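Local coordinates for protein salmonella typhimurium DB7155 bacteriophage DET7 tailspike (PDB 2V5I) that serves as the trimeric receptor-binding tailspike of bacteriophage Det7, using a beta-helix to bind and probably cleave the O-antigen of its Salmonella host, at residues Y128-V132 with N133-K137; Q147-K150 with D151-I154; L308-E312 with Y313-Q317; D375-Y378 with L379-D382. All coordinates share one frame; numbering follows the deposited sequence.

Interaction 1. Residues Y128-V132 with N133-K137; sequences YQPGV and NDWVK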
loop_
_atom_site.group_PDB
_atom_site.type_symbol
_atom_site.label_atom_id
_atom_site.label_comp_id
_atom_site.label_asym_id
_atom_site.label_seq_id
_atom_site.Cartn_x
_atom_site.Cartn_y
_atom_site.Cartn_z
ATOM N N TYR A 128 -27.438 15.364 -9.847
ATOM C CA TYR A 128 -26.889 15.877 -11.105
ATOM C C TYR A 128 -27.936 15.943 -12.221
ATOM O O TYR A 128 -28.955 15.229 -12.215
ATOM C CB TYR A 128 -25.672 15.033 -11.557
ATOM C CG TYR A 128 -25.990 13.590 -11.919
ATOM C CD1 TYR A 128 -26.102 12.586 -10.904
ATOM C CD2 TYR A 128 -26.254 13.199 -13.219
ATOM C CE1 TYR A 128 -26.362 11.277 -11.228
ATOM C CE2 TYR A 128 -26.563 11.894 -13.526
ATOM C CZ TYR A 128 -26.637 10.914 -12.535
ATOM O OH TYR A 128 -26.919 9.590 -12.831
ATOM N N GLN A 129 -27.656 16.824 -13.166
ATOM C CA GLN A 129 -28.491 16.985 -14.363
ATOM C C GLN A 129 -28.363 15.777 -15.283
ATOM O O GLN A 129 -27.251 15.413 -15.672
ATOM C CB GLN A 129 -28.089 18.221 -15.133
ATOM C CG GLN A 129 -28.278 19.541 -14.380
ATOM C CD GLN A 129 -27.451 20.649 -14.978
ATOM O OE1 GLN A 129 -27.771 21.169 -16.032
ATOM N NE2 GLN A 129 -26.367 21.038 -14.275
ATOM N N PRO A 130 -29.457 15.089 -15.570
ATOM C CA PRO A 130 -29.376 13.858 -16.343
ATOM C C PRO A 130 -29.125 14.117 -17.820
ATOM O O PRO A 130 -29.392 15.189 -18.327
ATOM C CB PRO A 130 -30.745 13.207 -16.104
ATOM C CG PRO A 130 -31.646 14.319 -15.899
ATOM C CD PRO A 130 -30.853 15.393 -15.184
ATOM N N GLY A 131 -28.540 13.129 -18.507
ATOM C CA GLY A 131 -28.256 13.253 -19.939
ATOM C C GLY A 131 -28.137 11.894 -20.611
ATOM O O GLY A 131 -28.601 10.891 -20.093
ATOM N N VAL A 132 -27.486 11.902 -21.767
ATOM C CA VAL A 132 -27.512 10.729 -22.663
ATOM C C VAL A 132 -26.993 9.465 -21.970
ATOM O O VAL A 132 -27.545 8.390 -22.151
ATOM C CB VAL A 132 -26.801 11.007 -23.980
ATOM C CG1 VAL A 132 -27.572 12.119 -24.756
ATOM C CG2 VAL A 132 -25.389 11.414 -23.797
ATOM N N ASN A 133 -25.982 9.606 -21.093
ATOM C CA ASN A 133 -25.499 8.425 -20.385
ATOM C C ASN A 133 -26.529 7.810 -19.461
ATOM O O ASN A 133 -26.529 6.617 -19.195
ATOM C CB ASN A 133 -24.220 8.746 -19.581
ATOM C CG ASN A 133 -23.029 9.041 -20.453
ATOM O OD1 ASN A 133 -22.914 8.572 -21.598
ATOM N ND2 ASN A 133 -22.100 9.827 -19.903
ATOM N N ASP A 134 -27.430 8.641 -18.916
ATOM C CA ASP A 134 -28.416 8.167 -17.952
ATOM C C ASP A 134 -29.522 7.370 -18.685
ATOM O O ASP A 134 -30.175 6.554 -18.078
ATOM C CB ASP A 134 -28.982 9.328 -17.190
ATOM C CG ASP A 134 -27.916 10.004 -16.363
ATOM O OD1 ASP A 134 -27.392 9.282 -15.479
ATOM O OD2 ASP A 134 -27.542 11.143 -16.714
ATOM N N TRP A 135 -29.721 7.682 -19.958
ATOM C CA TRP A 135 -30.710 6.940 -20.761
ATOM C C TRP A 135 -30.289 5.483 -20.898
ATOM O O TRP A 135 -31.146 4.599 -20.972
ATOM C CB TRP A 135 -30.891 7.549 -22.141
ATOM C CG TRP A 135 -31.069 9.038 -22.210
ATOM C CD1 TRP A 135 -30.858 9.807 -23.293
ATOM C CD2 TRP A 135 -31.504 9.942 -21.163
ATOM N NE1 TRP A 135 -31.108 11.113 -23.019
ATOM C CE2 TRP A 135 -31.513 11.229 -21.718
ATOM C CE3 TRP A 135 -31.889 9.779 -19.840
ATOM C CZ2 TRP A 135 -31.857 12.364 -20.975
ATOM C CZ3 TRP A 135 -32.222 10.900 -19.102
ATOM C CH2 TRP A 135 -32.201 12.155 -19.669
ATOM N N VAL A 136 -28.972 5.223 -20.907
ATOM C CA VAL A 136 -28.432 3.858 -20.955
ATOM C C VAL A 136 -28.337 3.223 -19.567
ATOM O O VAL A 136 -28.695 2.072 -19.325
ATOM C CB VAL A 136 -27.002 3.895 -21.588
ATOM C CG1 VAL A 136 -26.312 2.555 -21.494
ATOM C CG2 VAL A 136 -27.027 4.347 -23.010
ATOM N N LYS A 137 -27.890 4.017 -18.584
ATOM C CA LYS A 137 -27.759 3.540 -17.234
ATOM C C LYS A 137 -29.074 3.179 -16.565
ATOM O O LYS A 137 -29.148 2.235 -15.774
ATOM C CB LYS A 137 -26.966 4.598 -16.425
ATOM C CG LYS A 137 -26.578 4.252 -15.049
ATOM C CD LYS A 137 -25.580 3.113 -14.908
ATOM C CE LYS A 137 -24.236 3.288 -15.590
ATOM N NZ LYS A 137 -23.218 2.310 -15.025
#
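G131 O takes D134 N at 2.8 Å where an irregular loop winds into the N-terminal start of helix 132-137, a short helix in a loop excursion on the beta-helix of this P22-like tailspike. W135 N lies between two carbonyls, G131 O and V132 O, and makes only a weak bond to each, while the next turn is already regular, K137 N bonding to N133 O. The D134 side chain folds back over this helix start and holds the incoming loop with both oxygens. OD2 accepts G131 N at 2.9 Å through its anti lone pair, one half of a capping-box pattern, since glycine has no side chain to return the bond. OD1 accepts Y128 OH at 2.7 Å, the hydroxyl approaching from above the carboxylate plane, with the tyrosine ring edge toward D134 CG. Y128 reaches it because its CG sits between the backbone N and the carbonyl carbon (chi1 65°). The indole of W135 lies across the backbone of the turn. G131 O stands 3.2 Å above the ring system, over its centre. V132 CA makes a CH-pi contact with the five-membered ring, and P130 CB meets W135 CH2 at 4.0 Å.

Interaction 2. Residues Q147-K150 with D151-I154; sequences QNVK and DQHI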
loop_
_atom_site.group_PDB
_atom_site.type_symbol
_atom_site.label_atom_id
_atom_site.label_comp_id
_atom_site.label_asym_id
_atom_site.label_seq_id
_atom_site.Cartn_x
_atom_site.Cartn_y
_atom_site.Cartn_z
ATOM N N GLN A 147 -38.603 17.423 -22.224
ATOM C CA GLN A 147 -37.533 17.870 -23.101
ATOM C C GLN A 147 -36.679 18.994 -22.487
ATOM O O GLN A 147 -35.476 19.037 -22.682
ATOM C CB GLN A 147 -38.088 18.283 -24.469
ATOM C CG GLN A 147 -37.027 18.383 -25.541
ATOM C CD GLN A 147 -36.380 17.029 -25.811
ATOM O OE1 GLN A 147 -37.061 16.007 -25.953
ATOM N NE2 GLN A 147 -35.055 17.011 -25.838
ATOM N N ASN A 148 -37.291 19.915 -21.757
ATOM C CA ASN A 148 -36.490 21.016 -21.189
ATOM C C ASN A 148 -35.478 20.526 -20.137
ATOM O O ASN A 148 -34.477 21.191 -19.919
ATOM C CB ASN A 148 -37.382 22.087 -20.574
ATOM C CG ASN A 148 -38.172 21.577 -19.422
ATOM O OD1 ASN A 148 -39.022 20.707 -19.597
ATOM N ND2 ASN A 148 -37.886 22.102 -18.207
ATOM N N VAL A 149 -35.800 19.446 -19.441
ATOM C CA VAL A 149 -34.848 18.850 -18.474
ATOM C C VAL A 149 -33.751 18.212 -19.256
ATOM O O VAL A 149 -32.567 18.382 -18.975
ATOM C CB VAL A 149 -35.540 17.873 -17.540
ATOM C CG1 VAL A 149 -34.562 17.009 -16.733
ATOM C CG2 VAL A 149 -36.506 18.606 -16.643
ATOM N N LYS A 150 -34.132 17.475 -20.292
ATOM C CA LYS A 150 -33.116 16.827 -21.131
ATOM C C LYS A 150 -32.191 17.795 -21.866
ATOM O O LYS A 150 -31.029 17.466 -22.141
ATOM C CB LYS A 150 -33.859 15.828 -22.101
ATOM C CG LYS A 150 -34.580 14.748 -21.321
ATOM C CD LYS A 150 -35.133 13.537 -22.159
ATOM C CE LYS A 150 -36.399 13.886 -22.857
ATOM N NZ LYS A 150 -36.983 12.705 -23.575
ATOM N N ASP A 151 -32.641 19.008 -22.147
ATOM C CA ASP A 151 -31.855 19.999 -22.884
ATOM C C ASP A 151 -30.972 20.889 -21.968
ATOM O O ASP A 151 -30.166 21.688 -22.455
ATOM C CB ASP A 151 -32.787 20.909 -23.684
ATOM C CG ASP A 151 -33.433 20.206 -24.869
ATOM O OD1 ASP A 151 -33.029 19.073 -25.221
ATOM O OD2 ASP A 151 -34.351 20.824 -25.453
ATOM N N GLN A 152 -31.103 20.745 -20.655
ATOM C CA GLN A 152 -30.325 21.589 -19.703
ATOM C C GLN A 152 -28.856 21.432 -19.887
ATOM O O GLN A 152 -28.388 20.338 -20.183
ATOM C CB GLN A 152 -30.585 21.133 -18.262
ATOM C CG GLN A 152 -31.925 21.354 -17.774
ATOM C CD GLN A 152 -31.981 21.005 -16.284
ATOM O OE1 GLN A 152 -32.363 21.846 -15.472
ATOM N NE2 GLN A 152 -31.551 19.784 -15.934
ATOM N N HIS A 153 -28.091 22.489 -19.606
ATOM C CA HIS A 153 -26.647 22.368 -19.592
ATOM C C HIS A 153 -26.039 23.434 -18.679
ATOM O O HIS A 153 -25.284 24.300 -19.112
ATOM C CB HIS A 153 -26.046 22.423 -21.008
ATOM C CG HIS A 153 -26.438 23.634 -21.789
ATOM N ND1 HIS A 153 -27.559 23.671 -22.594
ATOM C CD2 HIS A 153 -25.864 24.859 -21.891
ATOM C CE1 HIS A 153 -27.658 24.864 -23.158
ATOM N NE2 HIS A 153 -26.655 25.609 -22.729
ATOM N N ILE A 154 -26.422 23.382 -17.414
ATOM C CA ILE A 154 -26.008 24.390 -16.411
ATOM C C ILE A 154 -24.652 24.055 -15.754
ATOM O O ILE A 154 -24.470 22.999 -15.118
ATOM C CB ILE A 154 -27.072 24.565 -15.303
ATOM C CG1 ILE A 154 -28.405 25.017 -15.912
ATOM C CG2 ILE A 154 -26.614 25.568 -14.279
ATOM C CD1 ILE A 154 -28.309 26.295 -16.727
HETATM O O HOH W 1 -30.331 17.605 -17.659
HETATM O O HOH W 2 -28.519 18.825 -22.444
#
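Q147 and D151 face each other across one turn at the C-terminal part of the short helix 147-150, where the chain leaves for strand 156-161 of the beta-helix. Two backbone bonds run here: D151 N reaches Q147 O at 2.9 Å in alpha-helical i to i+4 spacing, and Q152 N then bonds V149 O at 3.2 Å, tightening to i to i+3 as the chain turns out.

Among side-chain bonds, Q147 repeats the 147-to-151 link: NE2 donates to D151 OD1 at 3.0 Å with the carboxylate oxygen lying in the amide plane of the glutamine. That oxygen is met from above its own plane, the two flat groups being turned 49° apart. The glutamine bends at chi2 (64°), which brings its amide forward along the helix to D151. H153 ND1 closes a smaller loop by donating to D151 O, in the carbonyl plane. Q152 OE1 is held by W98 N, and K150 sends its amine back to E142 O.

Packing is modest: Q152 runs out alongside V149, NE2 of the glutamine 4.2 Å from CG1 of the valine, and Q152 CG lies 3.3 Å from N148 O.

Two waters bridge the halves. One molecule donates to V149 O and accepts from Q152 NE2; the second donates to K150 O and, at 2.7 Å, to Q152 O.

Interaction 3. Residues L308-E312 with Y313-Q317; sequences LPVSE and YPFHQ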
loop_
_atom_site.group_PDB
_atom_site.type_symbol
_atom_site.label_atom_id
_atom_site.label_comp_id
_atom_site.label_asym_id
_atom_site.label_seq_id
_atom_site.Cartn_x
_atom_site.Cartn_y
_atom_site.Cartn_z
ATOM N N LEU A 308 -1.466 7.210 -32.871
ATOM C CA LEU A 308 -0.771 6.046 -33.466
ATOM C C LEU A 308 -1.745 5.239 -34.324
ATOM O O LEU A 308 -2.880 4.960 -33.903
ATOM C CB LEU A 308 -0.168 5.161 -32.390
ATOM C CG LEU A 308 0.793 5.878 -31.438
ATOM C CD1 LEU A 308 1.217 5.002 -30.270
ATOM C CD2 LEU A 308 2.004 6.385 -32.137
ATOM N N PRO A 309 -1.278 4.787 -35.503
ATOM C CA PRO A 309 -2.166 4.050 -36.394
ATOM C C PRO A 309 -2.552 2.643 -35.911
ATOM O O PRO A 309 -1.823 1.985 -35.168
ATOM C CB PRO A 309 -1.365 4.036 -37.723
ATOM C CG PRO A 309 0.010 4.000 -37.302
ATOM C CD PRO A 309 0.069 4.937 -36.095
ATOM N N VAL A 310 -3.695 2.150 -36.390
ATOM C CA VAL A 310 -4.167 0.788 -36.061
ATOM C C VAL A 310 -3.214 -0.281 -36.638
ATOM O O VAL A 310 -3.058 -1.338 -36.049
ATOM C CB VAL A 310 -5.642 0.503 -36.447
ATOM C CG1 VAL A 310 -6.583 1.293 -35.547
ATOM C CG2 VAL A 310 -5.914 0.777 -37.916
ATOM N N SER A 311 -2.508 0.048 -37.715
ATOM C CA SER A 311 -1.527 -0.890 -38.262
ATOM C C SER A 311 -0.388 -1.155 -37.302
ATOM O O SER A 311 0.202 -2.238 -37.337
ATOM C CB SER A 311 -0.961 -0.368 -39.588
ATOM O OG SER A 311 -0.449 0.935 -39.437
ATOM N N GLU A 312 -0.063 -0.178 -36.458
ATOM C CA GLU A 312 0.979 -0.325 -35.449
ATOM C C GLU A 312 0.438 -0.933 -34.144
ATOM O O GLU A 312 1.085 -1.803 -33.537
ATOM C CB GLU A 312 1.596 1.024 -35.143
ATOM C CG GLU A 312 2.759 0.955 -34.192
ATOM C CD GLU A 312 3.470 2.286 -34.042
ATOM O OE1 GLU A 312 3.022 3.275 -34.671
ATOM O OE2 GLU A 312 4.487 2.327 -33.306
ATOM N N TYR A 313 -0.726 -0.447 -33.689
ATOM C CA TYR A 313 -1.370 -0.972 -32.473
ATOM C C TYR A 313 -2.846 -1.138 -32.768
ATOM O O TYR A 313 -3.552 -0.124 -32.936
ATOM C CB TYR A 313 -1.248 -0.001 -31.298
ATOM C CG TYR A 313 0.169 0.114 -30.795
ATOM C CD1 TYR A 313 0.732 -0.904 -30.025
ATOM C CD2 TYR A 313 0.948 1.169 -31.162
ATOM C CE1 TYR A 313 2.034 -0.808 -29.580
ATOM C CE2 TYR A 313 2.279 1.254 -30.761
ATOM C CZ TYR A 313 2.801 0.260 -29.969
ATOM O OH TYR A 313 4.108 0.367 -29.553
ATOM N N PRO A 314 -3.364 -2.382 -32.756
ATOM C CA PRO A 314 -4.803 -2.599 -32.850
ATOM C C PRO A 314 -5.613 -1.891 -31.751
ATOM O O PRO A 314 -5.065 -1.487 -30.705
ATOM C CB PRO A 314 -4.963 -4.111 -32.692
ATOM C CG PRO A 314 -3.629 -4.676 -33.029
ATOM C CD PRO A 314 -2.637 -3.655 -32.647
ATOM N N PHE A 315 -6.899 -1.734 -31.982
ATOM C CA PHE A 315 -7.752 -1.120 -30.993
ATOM C C PHE A 315 -7.650 -1.909 -29.666
ATOM O O PHE A 315 -7.581 -3.145 -29.654
ATOM C CB PHE A 315 -9.213 -1.011 -31.434
ATOM C CG PHE A 315 -9.454 0.033 -32.506
ATOM C CD1 PHE A 315 -8.972 1.323 -32.371
ATOM C CD2 PHE A 315 -10.215 -0.268 -33.620
ATOM C CE1 PHE A 315 -9.216 2.305 -33.324
ATOM C CE2 PHE A 315 -10.470 0.738 -34.619
ATOM C CZ PHE A 315 -9.991 1.987 -34.465
ATOM N N HIS A 316 -7.531 -1.132 -28.586
ATOM C CA HIS A 316 -7.392 -1.630 -27.227
ATOM C C HIS A 316 -5.951 -2.083 -26.900
ATOM O O HIS A 316 -5.723 -2.653 -25.842
ATOM C CB HIS A 316 -8.442 -2.682 -26.858
ATOM C CG HIS A 316 -9.848 -2.179 -26.976
ATOM N ND1 HIS A 316 -10.325 -1.098 -26.268
ATOM C CD2 HIS A 316 -10.876 -2.618 -27.736
ATOM C CE1 HIS A 316 -11.597 -0.900 -26.587
ATOM N NE2 HIS A 316 -11.957 -1.812 -27.482
ATOM N N GLN A 317 -5.013 -1.823 -27.807
ATOM C CA GLN A 317 -3.605 -2.238 -27.616
ATOM C C GLN A 317 -2.599 -1.054 -27.569
ATOM O O GLN A 317 -1.405 -1.266 -27.730
ATOM C CB GLN A 317 -3.198 -3.301 -28.661
ATOM C CG GLN A 317 -4.108 -4.500 -28.589
ATOM C CD GLN A 317 -3.576 -5.705 -29.310
ATOM O OE1 GLN A 317 -2.373 -5.850 -29.498
ATOM N NE2 GLN A 317 -4.486 -6.583 -29.722
#
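P309 O is gripped by two amides: Y313 N at 3.1 Å, nearly straight (171°), and E312 N at the same distance. These bonds from three and four residues on accompany a single turn of helical phi/psi at 310-312, not a regular helix. V310 CA adds a CA-H...O contact of 3.3 Å to Y313 O, which also accepts R304 NH1; the same guanidinium nitrogen binds L308 O, so R304 clasps both ends of the turn. This is part of the long surface loop between strands 290-291 and 323-330 of the beta-helix, and a type II turn follows directly, Q317 N bonding to P314 O with H316 at its third position in a left-handed conformation. E312 O lies over one face of the Y313 ring, and the E312 side chain runs alongside, with CG 3.5 Å from Y313 CE2 and the carboxylate tilted 23° from the ring plane. L308 CD1 reaches Y313 CE2 at 3.9 Å, pointing the same way as the ring. In one of the two conformers of V310, CG1 lies over a face of F315, 3.8 Å from the ring centroid; with the valine disordered, that CH-pi contact is less certain than the others.

Interaction 4. Residues D375-Y378 with L379-D382; sequences DCNY and LNFD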
loop_
_atom_site.group_PDB
_atom_site.type_symbol
_atom_site.label_atom_id
_atom_site.label_comp_id
_atom_site.label_asym_id
_atom_site.label_seq_id
_atom_site.Cartn_x
_atom_site.Cartn_y
_atom_site.Cartn_z
ATOM N N ASP A 375 -16.235 -8.432 -2.949
ATOM C CA ASP A 375 -17.651 -8.016 -2.742
ATOM C C ASP A 375 -18.082 -7.125 -3.902
ATOM O O ASP A 375 -18.868 -6.150 -3.715
ATOM C CB ASP A 375 -17.805 -7.361 -1.360
ATOM C CG ASP A 375 -17.840 -8.376 -0.251
ATOM O OD1 ASP A 375 -18.188 -9.527 -0.550
ATOM O OD2 ASP A 375 -17.473 -8.044 0.898
ATOM N N CYS A 376 -17.692 -7.515 -5.111
ATOM C CA CYS A 376 -18.147 -6.823 -6.289
ATOM C C CYS A 376 -19.340 -7.545 -6.958
ATOM O O CYS A 376 -19.740 -8.649 -6.576
ATOM C CB CYS A 376 -16.997 -6.515 -7.273
ATOM S SG CYS A 376 -15.868 -5.277 -6.527
ATOM N N ASN A 377 -19.937 -6.836 -7.907
ATOM C CA ASN A 377 -21.202 -7.264 -8.526
ATOM C C ASN A 377 -22.317 -7.566 -7.535
ATOM O O ASN A 377 -23.066 -8.520 -7.695
ATOM C CB ASN A 377 -20.999 -8.410 -9.497
ATOM C CG ASN A 377 -22.203 -8.595 -10.412
ATOM O OD1 ASN A 377 -22.929 -7.611 -10.694
ATOM N ND2 ASN A 377 -22.460 -9.829 -10.847
ATOM N N TYR A 378 -22.419 -6.752 -6.483
ATOM C CA TYR A 378 -23.368 -7.084 -5.411
ATOM C C TYR A 378 -24.826 -6.909 -5.880
ATOM O O TYR A 378 -25.705 -7.482 -5.278
ATOM C CB TYR A 378 -23.027 -6.356 -4.096
ATOM C CG TYR A 378 -23.318 -4.879 -4.007
ATOM C CD1 TYR A 378 -24.624 -4.401 -4.050
ATOM C CD2 TYR A 378 -22.296 -3.944 -3.791
ATOM C CE1 TYR A 378 -24.904 -3.068 -3.967
ATOM C CE2 TYR A 378 -22.572 -2.603 -3.707
ATOM C CZ TYR A 378 -23.874 -2.154 -3.768
ATOM O OH TYR A 378 -24.192 -0.800 -3.655
ATOM N N LEU A 379 -25.075 -6.174 -6.970
ATOM C CA LEU A 379 -26.423 -6.088 -7.570
ATOM C C LEU A 379 -26.677 -7.199 -8.599
ATOM O O LEU A 379 -27.743 -7.244 -9.216
ATOM C CB LEU A 379 -26.681 -4.721 -8.206
ATOM C CG LEU A 379 -26.790 -3.553 -7.242
ATOM C CD1 LEU A 379 -27.201 -2.280 -7.984
ATOM C CD2 LEU A 379 -27.775 -3.805 -6.152
ATOM N N ASN A 380 -25.735 -8.119 -8.784
ATOM C CA ASN A 380 -26.008 -9.308 -9.603
ATOM C C ASN A 380 -26.328 -9.013 -11.059
ATOM O O ASN A 380 -27.254 -9.635 -11.673
ATOM C CB ASN A 380 -27.094 -10.165 -8.960
ATOM C CG ASN A 380 -27.084 -11.612 -9.452
ATOM O OD1 ASN A 380 -26.079 -12.104 -9.981
ATOM N ND2 ASN A 380 -28.229 -12.291 -9.291
ATOM N N PHE A 381 -25.575 -8.103 -11.647
ATOM C CA PHE A 381 -25.573 -7.910 -13.092
ATOM C C PHE A 381 -25.094 -9.181 -13.810
ATOM O O PHE A 381 -24.417 -10.017 -13.222
ATOM C CB PHE A 381 -24.645 -6.780 -13.502
ATOM C CG PHE A 381 -25.125 -5.403 -13.118
ATOM C CD1 PHE A 381 -25.923 -4.676 -13.976
ATOM C CD2 PHE A 381 -24.663 -4.793 -11.980
ATOM C CE1 PHE A 381 -26.317 -3.383 -13.643
ATOM C CE2 PHE A 381 -25.047 -3.507 -11.628
ATOM C CZ PHE A 381 -25.877 -2.810 -12.448
ATOM N N ASP A 382 -25.447 -9.339 -15.081
ATOM C CA ASP A 382 -24.889 -10.428 -15.854
ATOM C C ASP A 382 -23.449 -10.094 -16.281
ATOM O O ASP A 382 -23.168 -9.759 -17.447
ATOM C CB ASP A 382 -25.795 -10.722 -17.055
ATOM C CG ASP A 382 -25.446 -12.030 -17.728
ATOM O OD1 ASP A 382 -24.817 -12.900 -17.073
ATOM O OD2 ASP A 382 -25.806 -12.178 -18.911
#
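N377 grips the backbone of F381 at two points with its side-chain amide. OD1 accepts F381 N at 2.9 Å, and ND2 donates to F381 O at 3.1 Å, a fairly straight bond (157°) with the acceptor in the amide plane. With both sides of the amide engaged by one residue, the group can neither spin nor flip without losing both bonds. The anti placement of CG relative to the backbone N (chi1 -164°) carries the amide across the turn to F381. N377 also opens a type I beta turn that runs to N380, closed by N380 N on N377 O at 2.9 Å. N377 and N380, the first and last residues of the turn, both adopt left-handed backbone conformations.

The packing is lighter. N377 OD1 also lies at the edge of the F381 ring, in its plane, 3.5 Å from CD2, the amide and ring being nearly coplanar. Y378 and L379 run out side by side, in the same general direction as the F381 ring, CE1 of the tyrosine 3.7 Å from CD2 of the leucine. The phenol ends in a bond to N331 OD1, and its ring receives K403 as a cation-pi partner.

The turn belongs to the loop between strands 371-374 and 386-388 of the beta-helix. Backbone bonds tie N377, Y378 and L379 to G356, C354 and A355 in the loop between strands 345-352 and 357-364, so successive coils stack even here, while D375, just after strand 371-374, bonds through OD2 to Y345 OH of the second subunit.

All four contacts lie in the P22-tailspike-like part of the chain and follow one another in series from interaction 1 to interaction 4. Interactions 1 and 2 belong together: their centres are 11 Å apart, Q129 NE2 probably bonds I154 O at 2.9 Å, and the W135 indole packs on K150, so helices 132-137 and 147-150 form part of one long excursion between solenoid strands 85-92 and 156-161. Interaction 4, in a loop between later strands, comes within about 6 Å of interaction 1 at the nearest atoms without touching. Interaction 3 stands apart, its centre 31 to 37 Å from the others. The solenoid thus carries loops that are bonded within themselves and also tied to neighbouring loops and coils.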